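Local coordinates for protein GrgF (Penicillium sp. sh18, PDB 6LZH) that acts as a polyketide transferase of the alpha/beta hydrolase fold, taking part in the biosynthesis of gregatin A, a chain-fused fungal polyketide with a furanone core, at residues P33-M37 and G60-Y66; L25-S29 and A53-Q57; K107-L111 and R290-F294; L91-T96 and A124-R130; A133-V137 and Q284-L288. All coordinates share one frame. Residue numbers count along the deposited sequence, not the author numbering.

Interaction 1: residues P33-M37 and G60-Y66; sequences PALIM and GITCLLY
Each end of the strand pair is bridged by a water: one donates to Pro33 O (2.7 Å) and accepts from the hydroxyl Thr62 OG1 (2.7 Å), itself also bonded to Ala28 N; the other donates to the carbonyls Met37 O and Tyr66 O (2.9 Å each). The axes of parallel segments 33-37 and 62-66 approach to 4.6 Å at 16°, pairing Ala34 with Thr62, Leu35 with Cys63 and Ile36 with Leu64. Four hydrogen bonds form the ladder: Thr62 N to Pro33 O (3.1 Å), Leu35 N to Thr62 O and Leu64 N to Leu35 O (2.8 Å each), Met37 N to Leu64 O (2.9 Å). Leu35 (t, p), Met37 (chi1 m) and Cys63 share one face, Cys63 SG 4.1 Å from Leu35 CB and Cys63 CB 4.2 Å from Met37 SD; Ile36 and Leu64 lie on the other, Ile36 CG2 reaching Tyr66 CE2 (3.7 Å). Gly60 (positive phi) is C-prime of the Schellman motif ending helix 49-58, which joins strands 32-38 and 62-66 in a beta-alpha-beta crossover of the alpha/beta hydrolase sheet.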
# COMPACT_ATOMS: atom_id res chain seq x y z
N PRO A 33 -16.49 18.30 -20.61
CA PRO A 33 -15.69 17.85 -19.46
C PRO A 33 -16.47 16.90 -18.57
O PRO A 33 -17.70 16.77 -18.65
CB PRO A 33 -15.36 19.16 -18.73
CG PRO A 33 -16.55 20.07 -19.06
CD PRO A 33 -16.98 19.69 -20.46
N ALA A 34 -15.72 16.19 -17.72
CA ALA A 34 -16.31 15.22 -16.79
C ALA A 34 -15.55 15.23 -15.47
O ALA A 34 -14.40 15.69 -15.38
CB ALA A 34 -16.33 13.81 -17.37
N LEU A 35 -16.21 14.68 -14.45
CA LEU A 35 -15.73 14.71 -13.07
C LEU A 35 -16.14 13.44 -12.35
O LEU A 35 -17.32 13.06 -12.38
CB LEU A 35 -16.28 15.93 -12.33
CG LEU A 35 -15.66 16.27 -10.98
CD1 LEU A 35 -14.24 16.77 -11.18
CD2 LEU A 35 -16.51 17.34 -10.28
N ILE A 36 -15.17 12.79 -11.72
CA ILE A 36 -15.38 11.61 -10.88
C ILE A 36 -15.24 12.05 -9.43
O ILE A 36 -14.16 12.52 -9.02
CB ILE A 36 -14.40 10.48 -11.22
CG1 ILE A 36 -14.49 10.11 -12.70
CG2 ILE A 36 -14.65 9.28 -10.31
CD1 ILE A 36 -13.45 9.09 -13.13
N MET A 37 -16.30 11.90 -8.64
CA MET A 37 -16.39 12.44 -7.29
C MET A 37 -16.30 11.33 -6.25
O MET A 37 -16.99 10.31 -6.35
CB MET A 37 -17.70 13.23 -7.12
CG MET A 37 -17.78 14.43 -8.07
SD MET A 37 -19.40 15.23 -8.06
CE MET A 37 -19.43 15.96 -6.40
N GLY A 60 -22.42 22.05 -17.21
CA GLY A 60 -21.84 21.39 -18.36
C GLY A 60 -20.85 20.28 -18.07
O GLY A 60 -20.20 19.79 -19.01
N ILE A 61 -20.71 19.85 -16.82
CA ILE A 61 -19.75 18.81 -16.47
C ILE A 61 -20.50 17.52 -16.16
O ILE A 61 -21.33 17.49 -15.24
CB ILE A 61 -18.88 19.21 -15.28
CG1 ILE A 61 -18.08 20.47 -15.60
CG2 ILE A 61 -17.97 18.04 -14.88
CD1 ILE A 61 -17.64 21.23 -14.36
N THR A 62 -20.18 16.44 -16.89
CA THR A 62 -20.75 15.13 -16.60
C THR A 62 -20.08 14.52 -15.38
O THR A 62 -18.85 14.35 -15.34
CB THR A 62 -20.59 14.20 -17.81
OG1 THR A 62 -21.40 14.68 -18.89
CG2 THR A 62 -21.08 12.80 -17.48
N CYS A 63 -20.87 14.17 -14.37
CA CYS A 63 -20.33 13.70 -13.10
C CYS A 63 -20.64 12.22 -12.87
O CYS A 63 -21.75 11.75 -13.15
CB CYS A 63 -20.88 14.54 -11.93
SG CYS A 63 -20.38 16.28 -12.04
N LEU A 64 -19.63 11.51 -12.38
CA LEU A 64 -19.73 10.13 -11.91
C LEU A 64 -19.54 10.13 -10.40
O LEU A 64 -18.52 10.61 -9.89
CB LEU A 64 -18.67 9.23 -12.56
CG LEU A 64 -18.60 7.80 -12.00
CD1 LEU A 64 -19.91 6.99 -12.26
CD2 LEU A 64 -17.39 7.05 -12.54
N LEU A 65 -20.54 9.63 -9.68
CA LEU A 65 -20.49 9.57 -8.22
C LEU A 65 -20.74 8.12 -7.84
O LEU A 65 -21.81 7.59 -8.13
CB LEU A 65 -21.57 10.50 -7.63
CG LEU A 65 -21.80 10.57 -6.14
CD1 LEU A 65 -20.47 10.79 -5.46
CD2 LEU A 65 -22.80 11.70 -5.81
N TYR A 66 -19.77 7.47 -7.20
CA TYR A 66 -19.92 6.04 -6.97
C TYR A 66 -19.54 5.64 -5.55
O TYR A 66 -18.83 6.36 -4.84
CB TYR A 66 -19.14 5.23 -8.00
CG TYR A 66 -17.63 5.25 -7.95
CD1 TYR A 66 -16.93 4.48 -7.02
CD2 TYR A 66 -16.90 5.97 -8.88
CE1 TYR A 66 -15.56 4.46 -7.00
CE2 TYR A 66 -15.51 5.95 -8.89
CZ TYR A 66 -14.84 5.19 -7.94
OH TYR A 66 -13.46 5.15 -7.93
O HOH W 1 -19.64 16.04 -20.40
O HOH W 2 -16.29 7.54 -5.73

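Interaction 2: residues L25-S29 and A53-Q57; sequences LFPAS and AKWFQ
This contact packs the end of strand 20-26 and the following loop on one side of helix 49-58, beside the central sheet. Segment 25-29 is extended through Phe26, then continues as loop past Pro27, while 53-57 is regular helix, with Gln57 N bonded to Ala53 O (2.7 Å). The nearest CA pair is Ala28 and Gln57, 5.3 Å apart. Gln57 is extended (chi1 and chi2 both t), and its NE2 donates to Pro27 O at 2.7 Å, nearly straight at 171°; the same nitrogen also bonds Leu6 O. Phe26 (chi1 m) lays its ring against the helix: Ala53 CB sits over one face, 3.8 Å from the ring centroid, in a CH-pi contact, and Gln57 OE1 lies at the ring edge. Farther along, a water accepts from Ser29 N (3.1 Å) and donates to Gln57 O (2.9 Å). Phe26 is also paired by its backbone with Cys63. The arrangement is that of a helix packed on a face of the sheet, as in the alpha/beta hydrolase fold.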
# COMPACT_ATOMS: atom_id res chain seq x y z
N LEU A 25 -24.56 8.48 -12.54
CA LEU A 25 -24.05 9.30 -13.62
C LEU A 25 -24.97 10.50 -13.78
O LEU A 25 -26.19 10.33 -13.92
CB LEU A 25 -23.98 8.49 -14.91
CG LEU A 25 -23.53 9.20 -16.18
CD1 LEU A 25 -22.09 9.63 -16.03
CD2 LEU A 25 -23.69 8.26 -17.38
N PHE A 26 -24.41 11.72 -13.72
CA PHE A 26 -25.14 12.97 -13.96
C PHE A 26 -24.70 13.53 -15.30
O PHE A 26 -23.71 14.29 -15.38
CB PHE A 26 -24.90 13.99 -12.83
CG PHE A 26 -25.35 13.51 -11.46
CD1 PHE A 26 -24.57 12.61 -10.74
CD2 PHE A 26 -26.54 13.97 -10.90
CE1 PHE A 26 -24.98 12.17 -9.48
CE2 PHE A 26 -26.94 13.55 -9.63
CZ PHE A 26 -26.16 12.65 -8.93
N PRO A 27 -25.37 13.17 -16.40
CA PRO A 27 -24.89 13.58 -17.73
C PRO A 27 -25.13 15.05 -18.00
O PRO A 27 -26.20 15.59 -17.73
CB PRO A 27 -25.71 12.70 -18.69
CG PRO A 27 -26.91 12.32 -17.91
CD PRO A 27 -26.45 12.17 -16.49
N ALA A 28 -24.10 15.69 -18.56
CA ALA A 28 -24.27 17.01 -19.13
C ALA A 28 -25.09 16.92 -20.42
O ALA A 28 -25.28 15.84 -20.98
CB ALA A 28 -22.92 17.66 -19.44
N SER A 29 -25.57 18.08 -20.89
CA SER A 29 -26.44 18.16 -22.05
C SER A 29 -25.71 17.99 -23.37
O SER A 29 -26.37 17.86 -24.41
CB SER A 29 -27.17 19.51 -22.07
OG SER A 29 -27.92 19.68 -20.88
N ALA A 53 -22.79 17.37 -7.44
CA ALA A 53 -22.79 16.82 -8.79
C ALA A 53 -23.84 17.51 -9.66
O ALA A 53 -23.56 17.89 -10.81
CB ALA A 53 -23.05 15.31 -8.75
N LYS A 54 -25.05 17.69 -9.12
CA LYS A 54 -26.11 18.36 -9.86
C LYS A 54 -25.69 19.77 -10.29
O LYS A 54 -25.94 20.18 -11.42
CB LYS A 54 -27.38 18.42 -9.00
CG LYS A 54 -28.57 19.02 -9.73
CD LYS A 54 -29.13 18.05 -10.76
CE LYS A 54 -30.44 18.53 -11.37
NZ LYS A 54 -30.30 18.79 -12.85
N TRP A 55 -25.02 20.50 -9.39
CA TRP A 55 -24.54 21.84 -9.73
C TRP A 55 -23.52 21.80 -10.87
O TRP A 55 -23.60 22.61 -11.80
CB TRP A 55 -23.93 22.50 -8.49
CG TRP A 55 -23.59 23.96 -8.65
CD1 TRP A 55 -24.35 25.03 -8.24
CD2 TRP A 55 -22.40 24.52 -9.23
NE1 TRP A 55 -23.70 26.20 -8.54
CE2 TRP A 55 -22.51 25.92 -9.14
CE3 TRP A 55 -21.26 23.96 -9.82
CZ2 TRP A 55 -21.51 26.78 -9.62
CZ3 TRP A 55 -20.26 24.82 -10.30
CH2 TRP A 55 -20.40 26.21 -10.19
N PHE A 56 -22.53 20.90 -10.78
CA PHE A 56 -21.55 20.77 -11.87
C PHE A 56 -22.23 20.34 -13.16
O PHE A 56 -21.88 20.82 -14.25
CB PHE A 56 -20.46 19.74 -11.50
CG PHE A 56 -19.40 20.28 -10.56
CD1 PHE A 56 -18.73 21.46 -10.84
CD2 PHE A 56 -19.08 19.60 -9.39
CE1 PHE A 56 -17.75 21.96 -9.97
CE2 PHE A 56 -18.12 20.10 -8.50
CZ PHE A 56 -17.45 21.26 -8.80
N GLN A 57 -23.16 19.38 -13.07
CA GLN A 57 -23.90 18.96 -14.26
C GLN A 57 -24.61 20.15 -14.92
O GLN A 57 -24.59 20.29 -16.15
CB GLN A 57 -24.91 17.88 -13.85
CG GLN A 57 -25.79 17.34 -14.99
CD GLN A 57 -26.95 16.50 -14.50
OE1 GLN A 57 -27.42 16.66 -13.37
NE2 GLN A 57 -27.42 15.61 -15.36
O HOH W 3 -25.55 20.46 -18.92

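Interaction 3: residues K107-L111 and R290-F294; sequences KQIAL and RHMAF
Met292 and Gln108 account for most of the surface buried here, and Ala110 follows well behind them. Met292 is the last residue of helix 277-292, and its CA lies 5.4 Å from that of Gln108, the nearest pair between the segments. With chi angles m, t, m and its CB toward strand 108-114, Met292 rests its sulfur against the strand: SD is 3.7 Å from Ala110 CB, 3.9 Å from Ile109 N and 4.2 Å from Gln108 CB. Ala110 turns its methyl toward the helix, while Ile109 directs its CB away, as expected of neighbours in a strand. Gln108 (chi1 m, chi2 t), its CB sideways, brings its amide in to the helix end, NE2 donating to Met292 O at 2.9 Å and so occupying a carbonyl at the helix C-terminus. Beyond it the chain leaves the helix at Ala293, which has positive phi, and Phe294, the last residue, places CB 3.7 Å from Gln108 NE2. The Phe294 ring also packs on Pro33 and Ile61. The chain's C-terminal helix thus ends against strand 108-114 of the parallel part of the sheet, in the alpha-beta layering of the alpha/beta hydrolase fold.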
# COMPACT_ATOMS: atom_id res chain seq x y z
N LYS A 107 -9.84 14.28 -22.77
CA LYS A 107 -8.82 15.19 -22.29
C LYS A 107 -9.36 16.16 -21.23
O LYS A 107 -8.64 17.08 -20.83
CB LYS A 107 -8.20 15.97 -23.47
CG LYS A 107 -7.14 15.15 -24.23
CD LYS A 107 -7.08 15.49 -25.73
CE LYS A 107 -8.48 15.71 -26.34
NZ LYS A 107 -8.60 15.47 -27.84
N GLN A 108 -10.60 15.97 -20.78
CA GLN A 108 -11.23 16.85 -19.78
C GLN A 108 -11.85 16.03 -18.66
O GLN A 108 -12.97 16.30 -18.21
CB GLN A 108 -12.28 17.75 -20.42
CG GLN A 108 -11.74 18.57 -21.61
CD GLN A 108 -12.79 19.48 -22.20
OE1 GLN A 108 -13.94 19.08 -22.40
NE2 GLN A 108 -12.39 20.71 -22.51
N ILE A 109 -11.15 15.02 -18.18
CA ILE A 109 -11.64 14.19 -17.08
C ILE A 109 -10.91 14.62 -15.83
O ILE A 109 -9.68 14.49 -15.74
CB ILE A 109 -11.43 12.70 -17.36
CG1 ILE A 109 -12.30 12.28 -18.55
CG2 ILE A 109 -11.77 11.88 -16.11
CD1 ILE A 109 -12.11 10.84 -18.99
N ALA A 110 -11.66 15.14 -14.87
CA ALA A 110 -11.11 15.61 -13.61
C ALA A 110 -11.54 14.70 -12.46
O ALA A 110 -12.51 13.94 -12.57
CB ALA A 110 -11.54 17.07 -13.36
N LEU A 111 -10.78 14.74 -11.37
CA LEU A 111 -11.11 14.03 -10.15
C LEU A 111 -11.43 15.05 -9.06
O LEU A 111 -10.76 16.09 -8.98
CB LEU A 111 -9.95 13.14 -9.69
CG LEU A 111 -9.43 12.09 -10.67
CD1 LEU A 111 -8.30 11.28 -10.01
CD2 LEU A 111 -10.58 11.18 -11.13
N ARG A 290 -10.13 26.89 -16.55
CA ARG A 290 -8.81 27.38 -16.93
C ARG A 290 -7.86 26.24 -17.32
O ARG A 290 -7.11 26.37 -18.29
CB ARG A 290 -8.22 28.22 -15.79
CG ARG A 290 -8.95 29.54 -15.56
CD ARG A 290 -8.21 30.43 -14.55
NE ARG A 290 -8.51 30.06 -13.17
CZ ARG A 290 -7.71 29.33 -12.40
NH1 ARG A 290 -6.54 28.89 -12.85
NH2 ARG A 290 -8.07 29.05 -11.16
N HIS A 291 -7.90 25.12 -16.60
CA HIS A 291 -6.90 24.08 -16.81
C HIS A 291 -7.33 23.00 -17.80
O HIS A 291 -6.48 22.38 -18.44
CB HIS A 291 -6.53 23.43 -15.47
CG HIS A 291 -5.66 24.30 -14.61
ND1 HIS A 291 -4.32 24.51 -14.89
CD2 HIS A 291 -5.94 25.03 -13.51
CE1 HIS A 291 -3.82 25.33 -13.98
NE2 HIS A 291 -4.78 25.66 -13.13
N MET A 292 -8.63 22.72 -17.91
CA MET A 292 -9.12 21.77 -18.90
C MET A 292 -9.65 22.44 -20.16
O MET A 292 -10.07 21.75 -21.09
CB MET A 292 -10.22 20.89 -18.28
CG MET A 292 -9.80 20.17 -17.00
SD MET A 292 -10.72 18.63 -16.65
CE MET A 292 -12.39 19.27 -16.43
N ALA A 293 -9.64 23.78 -20.20
CA ALA A 293 -9.99 24.59 -21.37
C ALA A 293 -11.40 24.33 -21.88
O ALA A 293 -11.58 23.59 -22.86
CB ALA A 293 -8.97 24.37 -22.49
N PHE A 294 -12.40 24.93 -21.24
CA PHE A 294 -13.79 24.87 -21.71
C PHE A 294 -14.60 26.04 -21.16
O PHE A 294 -14.07 26.87 -20.41
CB PHE A 294 -14.44 23.54 -21.33
CG PHE A 294 -14.66 23.35 -19.84
CD1 PHE A 294 -13.70 22.73 -19.06
CD2 PHE A 294 -15.85 23.75 -19.24
CE1 PHE A 294 -13.90 22.53 -17.68
CE2 PHE A 294 -16.07 23.55 -17.88
CZ PHE A 294 -15.08 22.94 -17.09

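Interaction 4: residues L91-T96 and A124-R130; sequences LHDAVT and AAAFDKR
Arg130 ties the loop after helix 116-127 to helix 84-99, and each of its guanidinium nitrogens has an acceptor. NH1 donates to Thr96 OG1 (2.8 Å, 175°). NH2 donates to His92 O (3.0 Å) and also to Asp128 OD2 (2.9 Å), while NE forms a salt bridge with Asp128 OD1 (2.8 Å). Asp128 OD1 accepts a second bond from Arg130 N (3.1 Å), closing an Asx turn. Val95 CG1 lies over one face of the guanidinium, 3.6 Å from Arg130 CZ. A water donates to Asp128 OD2 (2.8 Å) and sits 2.8 Å from His92 ND1; His92 NE2 is bonded to Tyr213 OH of the second subunit. Of the two segments, Leu91 and Ala124 have the nearest CA atoms (6.5 Å), and Leu91 CD1 touches Ala124 CB at 3.8 Å. His92 (chi1 m) brings CE1 to 3.5 Å from Ala124 O. Met158 of the second subunit packs on His92 and Asp128. Two neighbouring helices packed on the alpha/beta hydrolase sheet are thereby joined at the interface with the second subunit.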
# COMPACT_ATOMS: atom_id res chain seq x y z
N LEU A 91 -10.07 4.37 -8.94
CA LEU A 91 -10.30 5.60 -9.70
C LEU A 91 -9.64 5.54 -11.08
O LEU A 91 -10.16 6.13 -12.04
CB LEU A 91 -9.78 6.81 -8.93
CG LEU A 91 -10.67 7.32 -7.81
CD1 LEU A 91 -9.97 8.45 -7.08
CD2 LEU A 91 -12.03 7.80 -8.37
N HIS A 92 -8.51 4.83 -11.20
CA HIS A 92 -7.97 4.57 -12.54
C HIS A 92 -8.94 3.72 -13.37
O HIS A 92 -9.10 3.94 -14.58
CB HIS A 92 -6.63 3.84 -12.46
CG HIS A 92 -5.64 4.44 -11.51
ND1 HIS A 92 -5.58 5.79 -11.24
CD2 HIS A 92 -4.67 3.87 -10.75
CE1 HIS A 92 -4.61 6.03 -10.37
NE2 HIS A 92 -4.04 4.88 -10.06
N ASP A 93 -9.59 2.75 -12.74
CA ASP A 93 -10.57 1.94 -13.46
C ASP A 93 -11.80 2.78 -13.82
O ASP A 93 -12.40 2.60 -14.89
CB ASP A 93 -10.96 0.71 -12.63
CG ASP A 93 -9.79 -0.23 -12.41
OD1 ASP A 93 -8.83 -0.15 -13.21
OD2 ASP A 93 -9.82 -1.03 -11.42
N ALA A 94 -12.16 3.71 -12.94
CA ALA A 94 -13.27 4.61 -13.25
C ALA A 94 -12.94 5.50 -14.44
O ALA A 94 -13.78 5.70 -15.32
CB ALA A 94 -13.62 5.44 -12.01
N VAL A 95 -11.71 6.04 -14.49
CA VAL A 95 -11.30 6.86 -15.62
C VAL A 95 -11.38 6.05 -16.92
O VAL A 95 -11.90 6.51 -17.94
CB VAL A 95 -9.89 7.43 -15.39
CG1 VAL A 95 -9.25 7.91 -16.71
CG2 VAL A 95 -9.90 8.55 -14.34
N THR A 96 -10.87 4.81 -16.88
CA THR A 96 -10.94 3.91 -18.04
C THR A 96 -12.38 3.74 -18.52
O THR A 96 -12.66 3.87 -19.72
CB THR A 96 -10.36 2.54 -17.66
OG1 THR A 96 -8.97 2.70 -17.35
CG2 THR A 96 -10.52 1.53 -18.80
N ALA A 124 -4.60 9.26 -6.74
CA ALA A 124 -4.88 8.82 -8.10
C ALA A 124 -4.30 9.79 -9.12
O ALA A 124 -3.75 9.38 -10.14
CB ALA A 124 -6.39 8.65 -8.30
N ALA A 125 -4.38 11.11 -8.83
CA ALA A 125 -3.78 12.09 -9.72
C ALA A 125 -2.26 11.97 -9.74
O ALA A 125 -1.61 12.35 -10.73
CB ALA A 125 -4.16 13.51 -9.29
N ALA A 126 -1.67 11.45 -8.67
CA ALA A 126 -0.22 11.26 -8.64
C ALA A 126 0.22 10.23 -9.67
O ALA A 126 1.34 10.30 -10.18
CB ALA A 126 0.21 10.81 -7.24
N PHE A 127 -0.64 9.26 -9.98
CA PHE A 127 -0.24 8.12 -10.79
C PHE A 127 -0.80 8.13 -12.20
O PHE A 127 -0.20 7.50 -13.09
CB PHE A 127 -0.67 6.81 -10.10
CG PHE A 127 -0.13 6.65 -8.70
CD1 PHE A 127 1.20 6.94 -8.43
CD2 PHE A 127 -0.95 6.20 -7.67
CE1 PHE A 127 1.71 6.80 -7.13
CE2 PHE A 127 -0.44 6.04 -6.39
CZ PHE A 127 0.90 6.35 -6.12
N ASP A 128 -1.91 8.83 -12.44
CA ASP A 128 -2.67 8.65 -13.68
C ASP A 128 -2.67 9.95 -14.49
O ASP A 128 -3.50 10.83 -14.26
CB ASP A 128 -4.10 8.20 -13.35
CG ASP A 128 -4.90 7.85 -14.59
OD1 ASP A 128 -4.31 7.88 -15.71
OD2 ASP A 128 -6.10 7.54 -14.45
N LYS A 129 -1.78 10.04 -15.47
CA LYS A 129 -1.69 11.25 -16.29
C LYS A 129 -2.81 11.36 -17.32
O LYS A 129 -2.81 12.34 -18.08
CB LYS A 129 -0.32 11.31 -16.98
CG LYS A 129 0.82 11.44 -15.99
CD LYS A 129 0.65 12.70 -15.15
CE LYS A 129 1.40 12.56 -13.84
NZ LYS A 129 0.53 12.74 -12.65
N ARG A 130 -3.74 10.40 -17.38
CA ARG A 130 -4.96 10.61 -18.14
C ARG A 130 -5.90 11.59 -17.46
O ARG A 130 -6.84 12.08 -18.09
CB ARG A 130 -5.69 9.28 -18.37
CG ARG A 130 -4.82 8.21 -19.06
CD ARG A 130 -5.50 6.85 -19.01
NE ARG A 130 -5.79 6.46 -17.63
CZ ARG A 130 -6.62 5.48 -17.29
NH1 ARG A 130 -7.24 4.76 -18.23
NH2 ARG A 130 -6.83 5.22 -16.00
O HOH W 4 -7.33 7.83 -12.00

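Interaction 5: residues A133-V137 and Q284-L288; sequences AAIAV and QLDFL
Segment 284-288 of helix 277-292 runs nearly antiparallel to strand 133-137, their axes 9.8 Å apart at closest approach and their directions at 160°, so the strand is met from its C-terminal part toward its start as the helix proceeds. Gln284 comes first. Its chi1 is m and chi2 t, and its CB is 3.9 Å from Ile135 CD1; NE2 comes within 4.0 Å of Val137 CG2, while OE1 takes its hydrogen bond from Trp112 NE1 on the neighbouring strand. One turn of the helix brings the chain back to the sheet at Phe287 and Leu288, with Leu288 N bonded to Gln284 O (3.0 Å). This is a helix packed on the parallel sheet of an alpha/beta hydrolase, whose strands 108-114 and 133-137 are neighbours, and the meeting is apolar. Phe287 has its CB toward the strand and chi1 t; its CD2 lies 3.9 Å from Ile135 CG1, and its CE2 3.8 Å from Ala134 O and 4.1 Å from Ala133 CB. The Phe287 side chain also touches Pro231 and Met233. Leu288, chi1 m and chi2 t, sends its CD2 to 3.7 Å from Ile135 CD1 and 4.0 Å from Ala133 CB; it also packs on Ala110 and Phe294.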
# COMPACT_ATOMS: atom_id res chain seq x y z
N ALA A 133 -7.17 17.16 -14.31
CA ALA A 133 -7.17 18.09 -13.18
C ALA A 133 -7.73 17.36 -11.97
O ALA A 133 -8.47 16.39 -12.12
CB ALA A 133 -8.01 19.35 -13.48
N ALA A 134 -7.36 17.83 -10.78
CA ALA A 134 -7.80 17.19 -9.55
C ALA A 134 -8.14 18.26 -8.52
O ALA A 134 -7.41 19.25 -8.40
CB ALA A 134 -6.72 16.26 -8.97
N ILE A 135 -9.24 18.05 -7.78
CA ILE A 135 -9.66 18.94 -6.70
C ILE A 135 -9.83 18.13 -5.43
O ILE A 135 -10.58 17.14 -5.41
CB ILE A 135 -10.98 19.67 -7.03
CG1 ILE A 135 -10.83 20.51 -8.31
CG2 ILE A 135 -11.41 20.52 -5.81
CD1 ILE A 135 -12.21 21.03 -8.86
N ALA A 136 -9.16 18.55 -4.35
CA ALA A 136 -9.30 17.93 -3.04
C ALA A 136 -9.94 18.94 -2.08
O ALA A 136 -9.40 20.03 -1.87
CB ALA A 136 -7.94 17.46 -2.50
N VAL A 137 -11.09 18.57 -1.52
CA VAL A 137 -11.81 19.42 -0.58
C VAL A 137 -11.65 18.84 0.82
O VAL A 137 -12.06 17.69 1.07
CB VAL A 137 -13.29 19.54 -0.95
CG1 VAL A 137 -13.99 20.39 0.08
CG2 VAL A 137 -13.45 20.10 -2.37
N GLN A 284 -14.07 26.59 -8.01
CA GLN A 284 -13.61 25.30 -8.51
C GLN A 284 -13.93 25.13 -9.99
O GLN A 284 -13.14 24.58 -10.75
CB GLN A 284 -14.24 24.16 -7.71
CG GLN A 284 -13.75 24.10 -6.26
CD GLN A 284 -14.57 23.17 -5.39
OE1 GLN A 284 -15.07 22.15 -5.86
NE2 GLN A 284 -14.71 23.52 -4.11
N LEU A 285 -15.11 25.60 -10.41
CA LEU A 285 -15.46 25.58 -11.82
C LEU A 285 -14.48 26.42 -12.64
O LEU A 285 -14.07 26.03 -13.74
CB LEU A 285 -16.89 26.08 -11.99
CG LEU A 285 -17.32 26.27 -13.44
CD1 LEU A 285 -17.51 24.90 -14.06
CD2 LEU A 285 -18.62 27.08 -13.48
N ASP A 286 -14.08 27.58 -12.12
CA ASP A 286 -13.12 28.42 -12.83
C ASP A 286 -11.76 27.72 -12.94
O ASP A 286 -11.12 27.76 -14.00
CB ASP A 286 -12.97 29.76 -12.10
CG ASP A 286 -12.19 30.77 -12.92
OD1 ASP A 286 -12.73 31.23 -13.94
OD2 ASP A 286 -11.03 31.09 -12.56
N PHE A 287 -11.33 27.07 -11.86
CA PHE A 287 -10.12 26.25 -11.91
C PHE A 287 -10.20 25.22 -13.02
O PHE A 287 -9.29 25.09 -13.83
CB PHE A 287 -9.91 25.58 -10.55
CG PHE A 287 -8.83 24.54 -10.54
CD1 PHE A 287 -7.50 24.89 -10.45
CD2 PHE A 287 -9.15 23.19 -10.62
CE1 PHE A 287 -6.49 23.91 -10.44
CE2 PHE A 287 -8.14 22.21 -10.61
CZ PHE A 287 -6.84 22.57 -10.52
N LEU A 288 -11.30 24.47 -13.06
CA LEU A 288 -11.48 23.46 -14.10
C LEU A 288 -11.52 24.08 -15.49
O LEU A 288 -10.96 23.51 -16.44
CB LEU A 288 -12.76 22.66 -13.83
CG LEU A 288 -12.77 21.78 -12.55
CD1 LEU A 288 -14.11 21.09 -12.34
CD2 LEU A 288 -11.64 20.73 -12.54

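Four of the contacts reach one sheet. Interactions 1 and 2 are centred 7 Å apart and share a strand pairing, Cys63 O lying 2.7 Å from Phe26 N. Interaction 3 continues the sheet from interaction 1, with Ala34 N 2.8 Å from Gln108 O, and from it Leu111 O reaches Ile135 N (2.8 Å) in interaction 5; interactions 3 and 5 both use helix 277-292. Interaction 4 packs on strand residues from interactions 1 and 3, as where Leu111 CD1 lies 3.7 Å from Ala124 CB. Val137 of interaction 5 lies near the active site, its side chain about 7 Å from those of Cys115 and His269; in interaction 1 the Met37 side chain is about 12 Å from that of Cys115.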